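Local coordinates for protein thiamine pyrophosphokinase (Bacillus subtilis, PDB 3LM8) that catalyses the ATP-dependent pyrophosphorylation of thiamine to thiamine diphosphate, with release of AMP, in thiamine salvage, at residues 46-51 against 68-73; 156-161 against 208-213; 31-36 against 53-58; 165-170 against 200-205. The protein carries 1 engineered substitution. All coordinates share one frame; numbering follows the deposited sequence.

Contact 1 of 4, residues 46-51 against 68-73; sequences VEAFGD and PALHVY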
loop_
_atom_site.group_PDB
_atom_site.type_symbol
_atom_site.label_atom_id
_atom_site.label_comp_id
_atom_site.label_asym_id
_atom_site.label_seq_id
_atom_site.Cartn_x
_atom_site.Cartn_y
_atom_site.Cartn_z
ATOM N N VAL A 46 -2.319 17.950 0.398
ATOM C CA VAL A 46 -2.084 18.996 -0.593
ATOM C C VAL A 46 -3.345 19.000 -1.437
ATOM O O VAL A 46 -3.837 20.050 -1.850
ATOM C CB VAL A 46 -0.856 18.703 -1.501
ATOM C CG1 VAL A 46 0.403 18.527 -0.653
ATOM C CG2 VAL A 46 -1.096 17.466 -2.330
ATOM N N GLU A 47 -3.868 17.803 -1.679
ATOM C CA GLU A 47 -5.092 17.627 -2.449
ATOM C C GLU A 47 -5.943 16.636 -1.654
ATOM O O GLU A 47 -5.476 16.052 -0.677
ATOM C CB GLU A 47 -4.803 17.036 -3.841
ATOM C CG GLU A 47 -3.609 17.620 -4.592
ATOM C CD GLU A 47 -3.836 19.020 -5.173
ATOM O OE1 GLU A 47 -2.871 19.559 -5.774
ATOM O OE2 GLU A 47 -4.956 19.574 -5.039
ATOM N N ALA A 48 -7.188 16.456 -2.074
ATOM C CA ALA A 48 -8.103 15.525 -1.426
ATOM C C ALA A 48 -9.061 15.008 -2.491
ATOM O O ALA A 48 -9.551 15.775 -3.320
ATOM C CB ALA A 48 -8.878 16.227 -0.298
ATOM N N PHE A 49 -9.315 13.705 -2.469
ATOM C CA PHE A 49 -10.205 13.077 -3.441
ATOM C C PHE A 49 -11.434 12.419 -2.803
ATOM O O PHE A 49 -11.367 11.871 -1.699
ATOM C CB PHE A 49 -9.443 12.025 -4.247
ATOM C CG PHE A 49 -8.290 12.572 -5.026
ATOM C CD1 PHE A 49 -7.163 13.061 -4.379
ATOM C CD2 PHE A 49 -8.315 12.568 -6.421
ATOM C CE1 PHE A 49 -6.071 13.536 -5.109
ATOM C CE2 PHE A 49 -7.222 13.045 -7.167
ATOM C CZ PHE A 49 -6.103 13.527 -6.508
ATOM N N GLY A 50 -12.554 12.464 -3.517
ATOM C CA GLY A 50 -13.777 11.867 -3.009
ATOM C C GLY A 50 -14.825 12.914 -2.706
ATOM O O GLY A 50 -14.657 14.088 -3.035
ATOM N N ASP A 51 -15.919 12.488 -2.091
ATOM C CA ASP A 51 -16.989 13.411 -1.733
ATOM C C ASP A 51 -17.126 13.428 -0.221
ATOM O O ASP A 51 -16.331 12.806 0.489
ATOM C CB ASP A 51 -18.312 12.979 -2.363
ATOM C CG ASP A 51 -18.670 11.551 -2.029
ATOM O OD1 ASP A 51 -18.690 11.218 -0.826
ATOM O OD2 ASP A 51 -18.928 10.762 -2.965
ATOM N N PRO A 68 -8.740 25.841 4.297
ATOM C CA PRO A 68 -9.607 26.615 3.409
ATOM C C PRO A 68 -9.417 26.341 1.926
ATOM O O PRO A 68 -10.383 26.065 1.212
ATOM C CB PRO A 68 -9.254 28.058 3.752
ATOM C CG PRO A 68 -8.835 27.974 5.173
ATOM C CD PRO A 68 -7.981 26.738 5.181
ATOM N N ALA A 69 -8.173 26.421 1.467
ATOM C CA ALA A 69 -7.868 26.231 0.054
ATOM C C ALA A 69 -7.659 24.782 -0.367
ATOM O O ALA A 69 -7.094 24.508 -1.428
ATOM C CB ALA A 69 -6.657 27.077 -0.335
ATOM N N LEU A 70 -8.122 23.863 0.468
ATOM C CA LEU A 70 -8.013 22.451 0.162
ATOM C C LEU A 70 -8.929 22.094 -1.002
ATOM O O LEU A 70 -10.151 22.116 -0.870
ATOM C CB LEU A 70 -8.401 21.612 1.382
ATOM C CG LEU A 70 -8.638 20.114 1.121
ATOM C CD1 LEU A 70 -7.461 19.511 0.337
ATOM C CD2 LEU A 70 -8.844 19.393 2.456
ATOM N N HIS A 71 -8.349 21.774 -2.152
ATOM C CA HIS A 71 -9.173 21.398 -3.285
ATOM C C HIS A 71 -9.552 19.923 -3.178
ATOM O O HIS A 71 -8.726 19.096 -2.807
ATOM C CB HIS A 71 -8.443 21.598 -4.599
ATOM C CG HIS A 71 -9.274 21.228 -5.782
ATOM N ND1 HIS A 71 -8.766 20.555 -6.871
ATOM C CD2 HIS A 71 -10.595 21.400 -6.026
ATOM C CE1 HIS A 71 -9.740 20.325 -7.735
ATOM N NE2 HIS A 71 -10.859 20.827 -7.245
ATOM N N VAL A 72 -10.794 19.601 -3.526
ATOM C CA VAL A 72 -11.282 18.228 -3.462
ATOM C C VAL A 72 -11.772 17.746 -4.824
ATOM O O VAL A 72 -12.735 18.295 -5.362
ATOM C CB VAL A 72 -12.451 18.114 -2.469
ATOM C CG1 VAL A 72 -12.893 16.666 -2.355
ATOM C CG2 VAL A 72 -12.042 18.677 -1.120
ATOM N N TYR A 73 -11.114 16.723 -5.373
ATOM C CA TYR A 73 -11.499 16.168 -6.670
ATOM C C TYR A 73 -12.556 15.091 -6.480
ATOM O O TYR A 73 -12.347 14.138 -5.741
ATOM C CB TYR A 73 -10.302 15.549 -7.386
ATOM C CG TYR A 73 -9.209 16.518 -7.761
ATOM C CD1 TYR A 73 -8.442 17.144 -6.779
ATOM C CD2 TYR A 73 -8.927 16.798 -9.097
ATOM C CE1 TYR A 73 -7.419 18.022 -7.110
ATOM C CE2 TYR A 73 -7.902 17.680 -9.442
ATOM C CZ TYR A 73 -7.153 18.290 -8.440
ATOM O OH TYR A 73 -6.155 19.187 -8.752
#
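Phe49 and Tyr73 stand side by side on two parallel strands, 47-49 and 71-73, the two arms of a beta-alpha-beta unit whose connection is helix 57-66. Strand 71-73 is the outermost strand of the large sheet at this end of the chain. The two rings point the same way; their planes, 17° apart, are nearly parallel but displaced, with little overlap, and the centroids lie 5.0 Å apart. What fits is rim into root: Phe49 CD2 nestles against Tyr73 CB at 3.7 Å. In both residues CG lies anti to the carbonyl carbon (chi1 -61° in Phe49), and this shared torsion sends the rings out in step. Helix 81-92 covers Phe49 with Leu84, Ala85 and an edge-to-face Trp88, so a large flat apolar group suits the place. At the outer rim of the tyrosine, Glu47 OE2 comes up to CE1 at the ring edge, 3.6 Å away, its carboxylate turned almost square to the ring.

The other face is shaped by smaller pieces. Ala48 presents only a methyl, which sits in the shallow hollow between Leu70 and Val72. Leu70 swings CD1 to within 3.6 Å of Ala48 CB, and Val72 CG2 borders the same methyl more loosely. Past the strand end, Gly50, with phi 113°, adopts a backbone shape that glycine reaches easily. The backbone locks the shapes together: Tyr73 N gives its hydrogen to Ala48 O at 2.7 Å, and Tyr73 O receives that of Gly50 N at 2.8 Å.

Contact 2 of 4, residues 156-161 against 208-213; sequences SFIPFS and IMIRST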
loop_
_atom_site.group_PDB
_atom_site.type_symbol
_atom_site.label_atom_id
_atom_site.label_comp_id
_atom_site.label_asym_id
_atom_site.label_seq_id
_atom_site.Cartn_x
_atom_site.Cartn_y
_atom_site.Cartn_z
ATOM N N SER A 156 5.541 -13.131 3.475
ATOM C CA SER A 156 4.834 -14.116 2.667
ATOM C C SER A 156 4.834 -13.718 1.196
ATOM O O SER A 156 4.857 -12.538 0.863
ATOM C CB SER A 156 3.393 -14.255 3.150
ATOM O OG SER A 156 3.349 -14.688 4.499
ATOM N N PHE A 157 4.805 -14.707 0.313
ATOM C CA PHE A 157 4.785 -14.439 -1.123
ATOM C C PHE A 157 3.572 -15.123 -1.724
ATOM O O PHE A 157 3.289 -16.279 -1.422
ATOM C CB PHE A 157 6.048 -14.976 -1.797
ATOM C CG PHE A 157 7.295 -14.201 -1.470
ATOM C CD1 PHE A 157 7.467 -12.905 -1.937
ATOM C CD2 PHE A 157 8.310 -14.781 -0.717
ATOM C CE1 PHE A 157 8.631 -12.196 -1.667
ATOM C CE2 PHE A 157 9.475 -14.085 -0.439
ATOM C CZ PHE A 157 9.641 -12.790 -0.913
ATOM N N ILE A 158 2.848 -14.411 -2.577
ATOM C CA ILE A 158 1.669 -14.991 -3.199
ATOM C C ILE A 158 1.587 -14.649 -4.675
ATOM O O ILE A 158 1.674 -13.483 -5.060
ATOM C CB ILE A 158 0.400 -14.502 -2.493
ATOM C CG1 ILE A 158 0.526 -14.773 -0.995
ATOM C CG2 ILE A 158 -0.815 -15.208 -3.064
ATOM C CD1 ILE A 158 -0.575 -14.188 -0.177
ATOM N N PRO A 159 1.423 -15.670 -5.526
ATOM C CA PRO A 159 1.326 -15.485 -6.980
ATOM C C PRO A 159 0.085 -14.656 -7.279
ATOM O O PRO A 159 -0.896 -14.743 -6.540
ATOM C CB PRO A 159 1.183 -16.916 -7.514
ATOM C CG PRO A 159 1.775 -17.784 -6.410
ATOM C CD PRO A 159 1.302 -17.091 -5.154
ATOM N N PHE A 160 0.116 -13.865 -8.352
ATOM C CA PHE A 160 -1.041 -13.041 -8.696
ATOM C C PHE A 160 -1.787 -13.442 -9.969
ATOM O O PHE A 160 -2.676 -14.285 -9.925
ATOM C CB PHE A 160 -0.649 -11.565 -8.782
ATOM C CG PHE A 160 -1.827 -10.637 -8.909
ATOM C CD1 PHE A 160 -2.248 -10.186 -10.157
ATOM C CD2 PHE A 160 -2.534 -10.234 -7.779
ATOM C CE1 PHE A 160 -3.357 -9.345 -10.277
ATOM C CE2 PHE A 160 -3.643 -9.395 -7.886
ATOM C CZ PHE A 160 -4.054 -8.950 -9.138
ATOM N N SER A 161 -1.438 -12.846 -11.102
ATOM C CA SER A 161 -2.141 -13.164 -12.347
ATOM C C SER A 161 -1.977 -14.616 -12.817
ATOM O O SER A 161 -2.967 -15.289 -13.111
ATOM C CB SER A 161 -1.710 -12.206 -13.465
ATOM O OG SER A 161 -0.355 -12.407 -13.825
ATOM N N ILE A 208 3.245 -11.191 -5.180
ATOM C CA ILE A 208 2.780 -10.298 -4.123
ATOM C C ILE A 208 3.632 -10.606 -2.908
ATOM O O ILE A 208 3.994 -11.761 -2.683
ATOM C CB ILE A 208 1.303 -10.555 -3.752
ATOM C CG1 ILE A 208 0.425 -10.442 -4.992
ATOM C CG2 ILE A 208 0.838 -9.520 -2.710
ATOM C CD1 ILE A 208 -1.029 -10.791 -4.742
HETATM N N MSE A 209 3.961 -9.584 -2.130
HETATM C CA MSE A 209 4.759 -9.797 -0.936
HETATM C C MSE A 209 4.097 -9.158 0.259
HETATM O O MSE A 209 3.887 -7.949 0.294
HETATM C CB MSE A 209 6.160 -9.210 -1.089
HETATM C CG MSE A 209 7.014 -9.337 0.186
HETATM SE SE MSE A 209 8.690 -8.344 0.148
HETATM C CE MSE A 209 9.949 -9.796 0.095
ATOM N N ILE A 210 3.765 -9.981 1.239
ATOM C CA ILE A 210 3.145 -9.492 2.452
ATOM C C ILE A 210 4.135 -9.643 3.597
ATOM O O ILE A 210 4.600 -10.744 3.893
ATOM C CB ILE A 210 1.871 -10.294 2.823
ATOM C CG1 ILE A 210 0.853 -10.240 1.683
ATOM C CG2 ILE A 210 1.275 -9.749 4.127
ATOM C CD1 ILE A 210 1.212 -11.109 0.503
ATOM N N ARG A 211 4.481 -8.528 4.219
ATOM C CA ARG A 211 5.371 -8.559 5.361
ATOM C C ARG A 211 4.419 -8.217 6.504
ATOM O O ARG A 211 3.687 -7.223 6.440
ATOM C CB ARG A 211 6.488 -7.537 5.175
ATOM C CG ARG A 211 7.191 -7.749 3.826
ATOM C CD ARG A 211 8.496 -7.004 3.720
ATOM N NE ARG A 211 9.404 -7.384 4.799
ATOM C CZ ARG A 211 10.669 -6.980 4.893
ATOM N NH1 ARG A 211 11.183 -6.177 3.963
ATOM N NH2 ARG A 211 11.417 -7.371 5.921
ATOM N N SER A 212 4.383 -9.077 7.520
ATOM C CA SER A 212 3.474 -8.876 8.635
ATOM C C SER A 212 3.998 -9.203 10.021
ATOM O O SER A 212 5.169 -9.541 10.207
ATOM C CB SER A 212 2.184 -9.658 8.382
ATOM O OG SER A 212 2.442 -10.862 7.687
ATOM N N THR A 213 3.106 -9.101 10.998
ATOM C CA THR A 213 3.451 -9.361 12.383
ATOM C C THR A 213 2.219 -9.855 13.119
ATOM O O THR A 213 1.104 -9.722 12.624
ATOM C CB THR A 213 3.940 -8.079 13.048
ATOM O OG1 THR A 213 4.454 -8.383 14.345
ATOM C CG2 THR A 213 2.797 -7.088 13.183
#
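Ile158, Ile208 and Ile210 form an apolar patch on one face of two antiparallel strands. Ile158 and Ile208 meet as a direct pair, while the side chains of Ile158 and Ile210 cross obliquely, with Ile158 CD1 3.6 Å from Ile210 CD1. These beta-branched residues suit the extended backbone and cover it closely. Just beyond the strand, Phe160 turns its ring edge to the end of Ile208, CD2 facing CD1. The reverse face carries Phe157 beside selenomethionine Met209, a Met-aromatic contact with SE 5.3 Å from the ring centroid, obliquely placed. Met209 CG, anti to the backbone N (chi1 176°), carries the chain alongside the ring.

In the polar backbone between the faces, Ser156 N to Ile210 O spans 2.6 Å and is nearly straight, and Ile210 N returns a bond to Ser156 O at 2.8 Å. Ile158 and Ile208 exchange a second reciprocal pair. At the polar edge, Ser156 OG is hydrogen-bonded to Ser190 N, a residue of the thiamine pocket.

Strand 154-159 is the outermost strand at this end of the large mixed sheet, and strand 207-212 lies between it and strand 134-139. Ile208 also touches Ile136 and Met138 there; Met209 packs on Ile146 of strand 142-147.

Contact 3 of 4, residues 31-36 against 53-58; sequences VDKGTV and DSITEQ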
loop_
_atom_site.group_PDB
_atom_site.type_symbol
_atom_site.label_atom_id
_atom_site.label_comp_id
_atom_site.label_asym_id
_atom_site.label_seq_id
_atom_site.Cartn_x
_atom_site.Cartn_y
_atom_site.Cartn_z
ATOM N N VAL A 31 -8.082 10.821 1.007
ATOM C CA VAL A 31 -9.151 10.204 0.228
ATOM C C VAL A 31 -10.248 9.815 1.204
ATOM O O VAL A 31 -9.994 9.116 2.173
ATOM C CB VAL A 31 -8.631 8.931 -0.525
ATOM C CG1 VAL A 31 -9.790 8.061 -0.965
ATOM C CG2 VAL A 31 -7.785 9.340 -1.742
ATOM N N ASP A 32 -11.463 10.288 0.958
ATOM C CA ASP A 32 -12.590 9.979 1.832
ATOM C C ASP A 32 -12.264 10.379 3.261
ATOM O O ASP A 32 -11.519 11.326 3.475
ATOM C CB ASP A 32 -12.901 8.482 1.767
ATOM C CG ASP A 32 -14.161 8.106 2.542
ATOM O OD1 ASP A 32 -15.209 8.763 2.331
ATOM O OD2 ASP A 32 -14.101 7.152 3.352
ATOM N N LYS A 33 -12.827 9.654 4.231
ATOM C CA LYS A 33 -12.592 9.916 5.655
ATOM C C LYS A 33 -11.101 10.116 5.911
ATOM O O LYS A 33 -10.699 10.769 6.882
ATOM C CB LYS A 33 -13.084 8.740 6.497
ATOM C CG LYS A 33 -14.579 8.683 6.690
ATOM C CD LYS A 33 -14.998 9.558 7.864
ATOM C CE LYS A 33 -14.454 9.015 9.179
ATOM N NZ LYS A 33 -14.699 9.938 10.320
ATOM N N GLY A 34 -10.293 9.549 5.017
ATOM C CA GLY A 34 -8.852 9.637 5.130
ATOM C C GLY A 34 -8.328 11.037 5.329
ATOM O O GLY A 34 -7.428 11.244 6.143
ATOM N N THR A 35 -8.856 12.006 4.587
ATOM C CA THR A 35 -8.372 13.361 4.779
ATOM C C THR A 35 -8.697 13.790 6.211
ATOM O O THR A 35 -7.945 14.539 6.820
ATOM C CB THR A 35 -8.957 14.365 3.740
ATOM O OG1 THR A 35 -9.466 15.513 4.429
ATOM C CG2 THR A 35 -10.038 13.726 2.899
ATOM N N VAL A 36 -9.804 13.294 6.756
ATOM C CA VAL A 36 -10.160 13.610 8.138
ATOM C C VAL A 36 -9.060 13.043 9.046
ATOM O O VAL A 36 -8.578 13.720 9.954
ATOM C CB VAL A 36 -11.536 12.982 8.542
ATOM C CG1 VAL A 36 -11.670 12.926 10.060
ATOM C CG2 VAL A 36 -12.691 13.807 7.955
ATOM N N ASP A 53 -20.210 12.642 1.399
ATOM C CA ASP A 53 -21.349 11.900 1.934
ATOM C C ASP A 53 -20.979 10.907 3.014
ATOM O O ASP A 53 -21.853 10.325 3.655
ATOM C CB ASP A 53 -22.211 11.230 0.827
ATOM C CG ASP A 53 -21.401 10.438 -0.195
ATOM O OD1 ASP A 53 -20.579 9.585 0.198
ATOM O OD2 ASP A 53 -21.614 10.658 -1.409
ATOM N N SER A 54 -19.682 10.739 3.247
ATOM C CA SER A 54 -19.231 9.818 4.287
ATOM C C SER A 54 -18.684 10.570 5.509
ATOM O O SER A 54 -18.598 10.007 6.603
ATOM C CB SER A 54 -18.169 8.866 3.734
ATOM O OG SER A 54 -17.987 7.757 4.602
ATOM N N ILE A 55 -18.316 11.838 5.325
ATOM C CA ILE A 55 -17.804 12.638 6.437
ATOM C C ILE A 55 -18.951 13.379 7.135
ATOM O O ILE A 55 -19.981 13.664 6.526
ATOM C CB ILE A 55 -16.741 13.655 5.965
ATOM C CG1 ILE A 55 -17.385 14.723 5.085
ATOM C CG2 ILE A 55 -15.635 12.938 5.195
ATOM C CD1 ILE A 55 -17.988 15.883 5.857
ATOM N N THR A 56 -18.758 13.688 8.412
ATOM C CA THR A 56 -19.777 14.375 9.200
ATOM C C THR A 56 -19.844 15.896 9.055
ATOM O O THR A 56 -18.876 16.559 8.672
ATOM C CB THR A 56 -19.631 14.020 10.713
ATOM O OG1 THR A 56 -20.611 13.034 11.056
ATOM C CG2 THR A 56 -19.815 15.248 11.609
ATOM N N GLU A 57 -21.026 16.422 9.365
ATOM C CA GLU A 57 -21.314 17.850 9.336
ATOM C C GLU A 57 -20.170 18.624 9.978
ATOM O O GLU A 57 -19.530 19.457 9.335
ATOM C CB GLU A 57 -22.616 18.116 10.102
ATOM C CG GLU A 57 -22.849 17.151 11.283
ATOM C CD GLU A 57 -23.938 16.113 11.005
ATOM O OE1 GLU A 57 -25.097 16.531 10.815
ATOM O OE2 GLU A 57 -23.646 14.894 10.976
ATOM N N GLN A 58 -19.917 18.341 11.250
ATOM C CA GLN A 58 -18.843 19.008 11.969
ATOM C C GLN A 58 -17.521 18.740 11.240
ATOM O O GLN A 58 -16.773 19.665 10.924
ATOM C CB GLN A 58 -18.771 18.480 13.404
ATOM C CG GLN A 58 -18.152 19.453 14.403
ATOM C CD GLN A 58 -19.063 20.626 14.722
ATOM O OE1 GLN A 58 -19.534 21.324 13.823
ATOM N NE2 GLN A 58 -19.309 20.852 16.007
#
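Ile55 rests its CG2 methyl against CG2 of Val36, 4.1 Å away, where the loop leading into helix 57-66 runs past the first turn of helix 33-41. Its CG1 occupies the crowded position between the backbone N and the carbonyl carbon (chi1 68°), and this puts CG2 anti to the carbonyl carbon, on the side of the helix. The two branched side chains meet obliquely through single methyls. Apolar residues suit this meeting of methyls, and Val36 also packs on Ile63 of helix 57-66; Ile55 also touches Arg60.

Ser54, just before it in the chain, is the second large contributor. Its small side chain suits a place where the loop passes close to Asp32, whose OD1 lies 3.3 Å from Ser54 CB. The hydroxyl, OG, stays 3.7 Å from that same OD1, and the pair is not hydrogen-bonded.

Lys33, the third, is bent at chi2 and chi3, which lays the methylenes along the loop: CD passes 3.8 Å from Ser54 O, and CG passes near Ser54 OG. A long flexible residue can thus pack with its stem while its ammonium goes elsewhere, to a salt bridge with Glu59 OE1.

The chemistry implies that van der Waals contact joins the two segments directly, while Glu59 bridges the two, by that salt bridge to Lys33 and a hydrogen bond from Thr56 N. With the side chain of Asp32 about 6 Å from a bound magnesium ion, too far for direct coordination, and Asp53 OD1 5.8 Å from Asp32 OD1, the acidic groups probably make this region attractive to cations, consistent with nucleotide binding.

Contact 4 of 4, residues 165-170 against 200-205; sequences HELTLT and FSFVKG. Engineered in segment 200-205: Val203 (natural residue Ala).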
loop_
_atom_site.group_PDB
_atom_site.type_symbol
_atom_site.label_atom_id
_atom_site.label_comp_id
_atom_site.label_asym_id
_atom_site.label_seq_id
_atom_site.Cartn_x
_atom_site.Cartn_y
_atom_site.Cartn_z
ATOM N N HIS A 165 7.425 -18.299 -12.129
ATOM C CA HIS A 165 8.477 -19.151 -12.676
ATOM C C HIS A 165 9.872 -18.869 -12.166
ATOM O O HIS A 165 10.305 -17.722 -12.113
ATOM C CB HIS A 165 8.478 -19.061 -14.204
ATOM C CG HIS A 165 7.231 -19.595 -14.831
ATOM N ND1 HIS A 165 5.994 -19.024 -14.625
ATOM C CD2 HIS A 165 7.022 -20.673 -15.621
ATOM C CE1 HIS A 165 5.074 -19.728 -15.260
ATOM N NE2 HIS A 165 5.672 -20.735 -15.871
ATOM N N GLU A 166 10.568 -19.942 -11.806
ATOM C CA GLU A 166 11.938 -19.875 -11.307
ATOM C C GLU A 166 12.130 -18.957 -10.097
ATOM O O GLU A 166 13.010 -18.093 -10.092
ATOM C CB GLU A 166 12.883 -19.452 -12.440
ATOM C CG GLU A 166 12.968 -20.441 -13.590
ATOM C CD GLU A 166 13.944 -19.990 -14.674
ATOM O OE1 GLU A 166 15.056 -19.532 -14.324
ATOM O OE2 GLU A 166 13.608 -20.102 -15.876
ATOM N N LEU A 167 11.308 -19.163 -9.071
ATOM C CA LEU A 167 11.381 -18.370 -7.851
ATOM C C LEU A 167 12.522 -18.861 -6.978
ATOM O O LEU A 167 12.603 -20.049 -6.659
ATOM C CB LEU A 167 10.071 -18.472 -7.057
ATOM C CG LEU A 167 10.049 -17.778 -5.681
ATOM C CD1 LEU A 167 10.314 -16.293 -5.851
ATOM C CD2 LEU A 167 8.699 -17.981 -5.004
ATOM N N THR A 168 13.397 -17.942 -6.591
ATOM C CA THR A 168 14.531 -18.264 -5.739
ATOM C C THR A 168 14.520 -17.384 -4.503
ATOM O O THR A 168 14.353 -16.169 -4.593
ATOM C CB THR A 168 15.859 -18.058 -6.487
ATOM O OG1 THR A 168 15.991 -19.061 -7.505
ATOM C CG2 THR A 168 17.039 -18.140 -5.516
ATOM N N LEU A 169 14.695 -18.006 -3.347
ATOM C CA LEU A 169 14.705 -17.281 -2.082
ATOM C C LEU A 169 16.026 -17.521 -1.355
ATOM O O LEU A 169 16.470 -18.659 -1.214
ATOM C CB LEU A 169 13.533 -17.741 -1.214
ATOM C CG LEU A 169 12.161 -17.597 -1.865
ATOM C CD1 LEU A 169 11.108 -18.180 -0.949
ATOM C CD2 LEU A 169 11.865 -16.139 -2.143
ATOM N N THR A 170 16.646 -16.448 -0.885
ATOM C CA THR A 170 17.921 -16.559 -0.196
ATOM C C THR A 170 17.974 -15.657 1.014
ATOM O O THR A 170 17.730 -14.457 0.907
ATOM C CB THR A 170 19.073 -16.177 -1.123
ATOM O OG1 THR A 170 19.059 -17.033 -2.272
ATOM C CG2 THR A 170 20.405 -16.320 -0.399
ATOM N N PHE A 200 15.187 -12.524 -3.356
ATOM C CA PHE A 200 14.192 -13.365 -3.983
ATOM C C PHE A 200 14.137 -12.907 -5.428
ATOM O O PHE A 200 14.451 -11.758 -5.733
ATOM C CB PHE A 200 12.818 -13.241 -3.293
ATOM C CG PHE A 200 12.149 -11.907 -3.466
ATOM C CD1 PHE A 200 12.483 -10.833 -2.652
ATOM C CD2 PHE A 200 11.155 -11.735 -4.430
ATOM C CE1 PHE A 200 11.828 -9.605 -2.789
ATOM C CE2 PHE A 200 10.499 -10.517 -4.577
ATOM C CZ PHE A 200 10.833 -9.449 -3.755
ATOM N N SER A 201 13.782 -13.815 -6.321
ATOM C CA SER A 201 13.703 -13.492 -7.733
ATOM C C SER A 201 12.967 -14.586 -8.497
ATOM O O SER A 201 12.930 -15.749 -8.088
ATOM C CB SER A 201 15.110 -13.281 -8.307
ATOM O OG SER A 201 16.010 -14.261 -7.834
ATOM N N PHE A 202 12.362 -14.182 -9.603
ATOM C CA PHE A 202 11.593 -15.074 -10.456
ATOM C C PHE A 202 11.608 -14.462 -11.856
ATOM O O PHE A 202 11.779 -13.250 -12.017
ATOM C CB PHE A 202 10.155 -15.212 -9.920
ATOM C CG PHE A 202 9.509 -13.899 -9.561
ATOM C CD1 PHE A 202 9.948 -13.171 -8.458
ATOM C CD2 PHE A 202 8.508 -13.355 -10.370
ATOM C CE1 PHE A 202 9.414 -11.930 -8.173
ATOM C CE2 PHE A 202 7.962 -12.106 -10.085
ATOM C CZ PHE A 202 8.421 -11.391 -8.985
ATOM N N VAL A 203 11.427 -15.294 -12.869
ATOM C CA VAL A 203 11.480 -14.801 -14.233
ATOM C C VAL A 203 10.158 -14.443 -14.909
ATOM O O VAL A 203 10.135 -13.605 -15.811
ATOM C CB VAL A 203 12.242 -15.806 -15.106
ATOM C CG1 VAL A 203 13.659 -15.960 -14.558
ATOM C CG2 VAL A 203 11.521 -17.156 -15.114
ATOM N N LYS A 204 9.063 -15.059 -14.471
ATOM C CA LYS A 204 7.763 -14.797 -15.074
ATOM C C LYS A 204 6.620 -14.724 -14.052
ATOM O O LYS A 204 6.624 -15.439 -13.046
ATOM C CB LYS A 204 7.470 -15.884 -16.115
ATOM C CG LYS A 204 6.304 -15.575 -17.050
ATOM C CD LYS A 204 6.148 -16.663 -18.115
ATOM C CE LYS A 204 5.201 -16.229 -19.218
ATOM N NZ LYS A 204 5.757 -15.072 -19.974
ATOM N N GLY A 205 5.641 -13.861 -14.324
ATOM C CA GLY A 205 4.507 -13.711 -13.426
ATOM C C GLY A 205 4.484 -12.440 -12.584
ATOM O O GLY A 205 5.328 -11.551 -12.714
#
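Ser201 O is gripped from the facing strand by Thr168 N, in a hydrogen bond of 2.7 Å and 154°, and is also approached by Leu167 CA at 3.1 Å. It lies in the four-stranded antiparallel sheet of the thiamine-binding domain, where strand 167-170 runs between strands 197-202 and 176-181. Near the start of strand 167-170 comes a G1 beta bulge, in which Glu166 and Leu167 both face Cys179. Glu166 takes a positive phi, and the chain changes direction.

Apolar groups line one face: Leu169 CD2 lies against Phe200 CB, and Leu167 CD1 reaches Phe202 CD1 at 4.1 Å. The side chain of Leu169 is about 4 Å from the bound thiamine, so an apolar group suits a place beside that ligand. Thr168 turns to the other face, and its OG1 is hydrogen-bonded to Asn178 N.

On the His165 side of the bulge, Val203 N, of an engineered residue, hydrogen-bonds to His165 O at 2.8 Å, and His165 N to Lys204 O at 3.1 Å. The valine's CG2 touches the stem of Glu166. Lys204 runs alongside His165, its methylenes suiting the flat ring: CD sits 4.2 Å above the imidazole plane, offset toward its rim.

The contacts pair up on opposite sides of the chain's centre. Contacts 1 and 3, with centres 11 Å apart, share the catalytic domain and probably hydrogen-bond, Asp32 N to Phe49 O at 3.1 Å; Gly50 and Asp32 lie about 7 and 6 Å from bound magnesium. Contacts 2 and 4, with centres 13 Å apart, pack the two sheets against each other near the thiamine: Phe157 CE2 lies 3.6 Å from Leu169 CD2. Contacts 1 and 2 mark the ends of the large sheet, with centres 33 Å apart. Contacts 1 and 4 have centres 41 Å apart and nearest atoms about 28 Å apart, consistent with active sites completed by a second subunit, as in related enzymes.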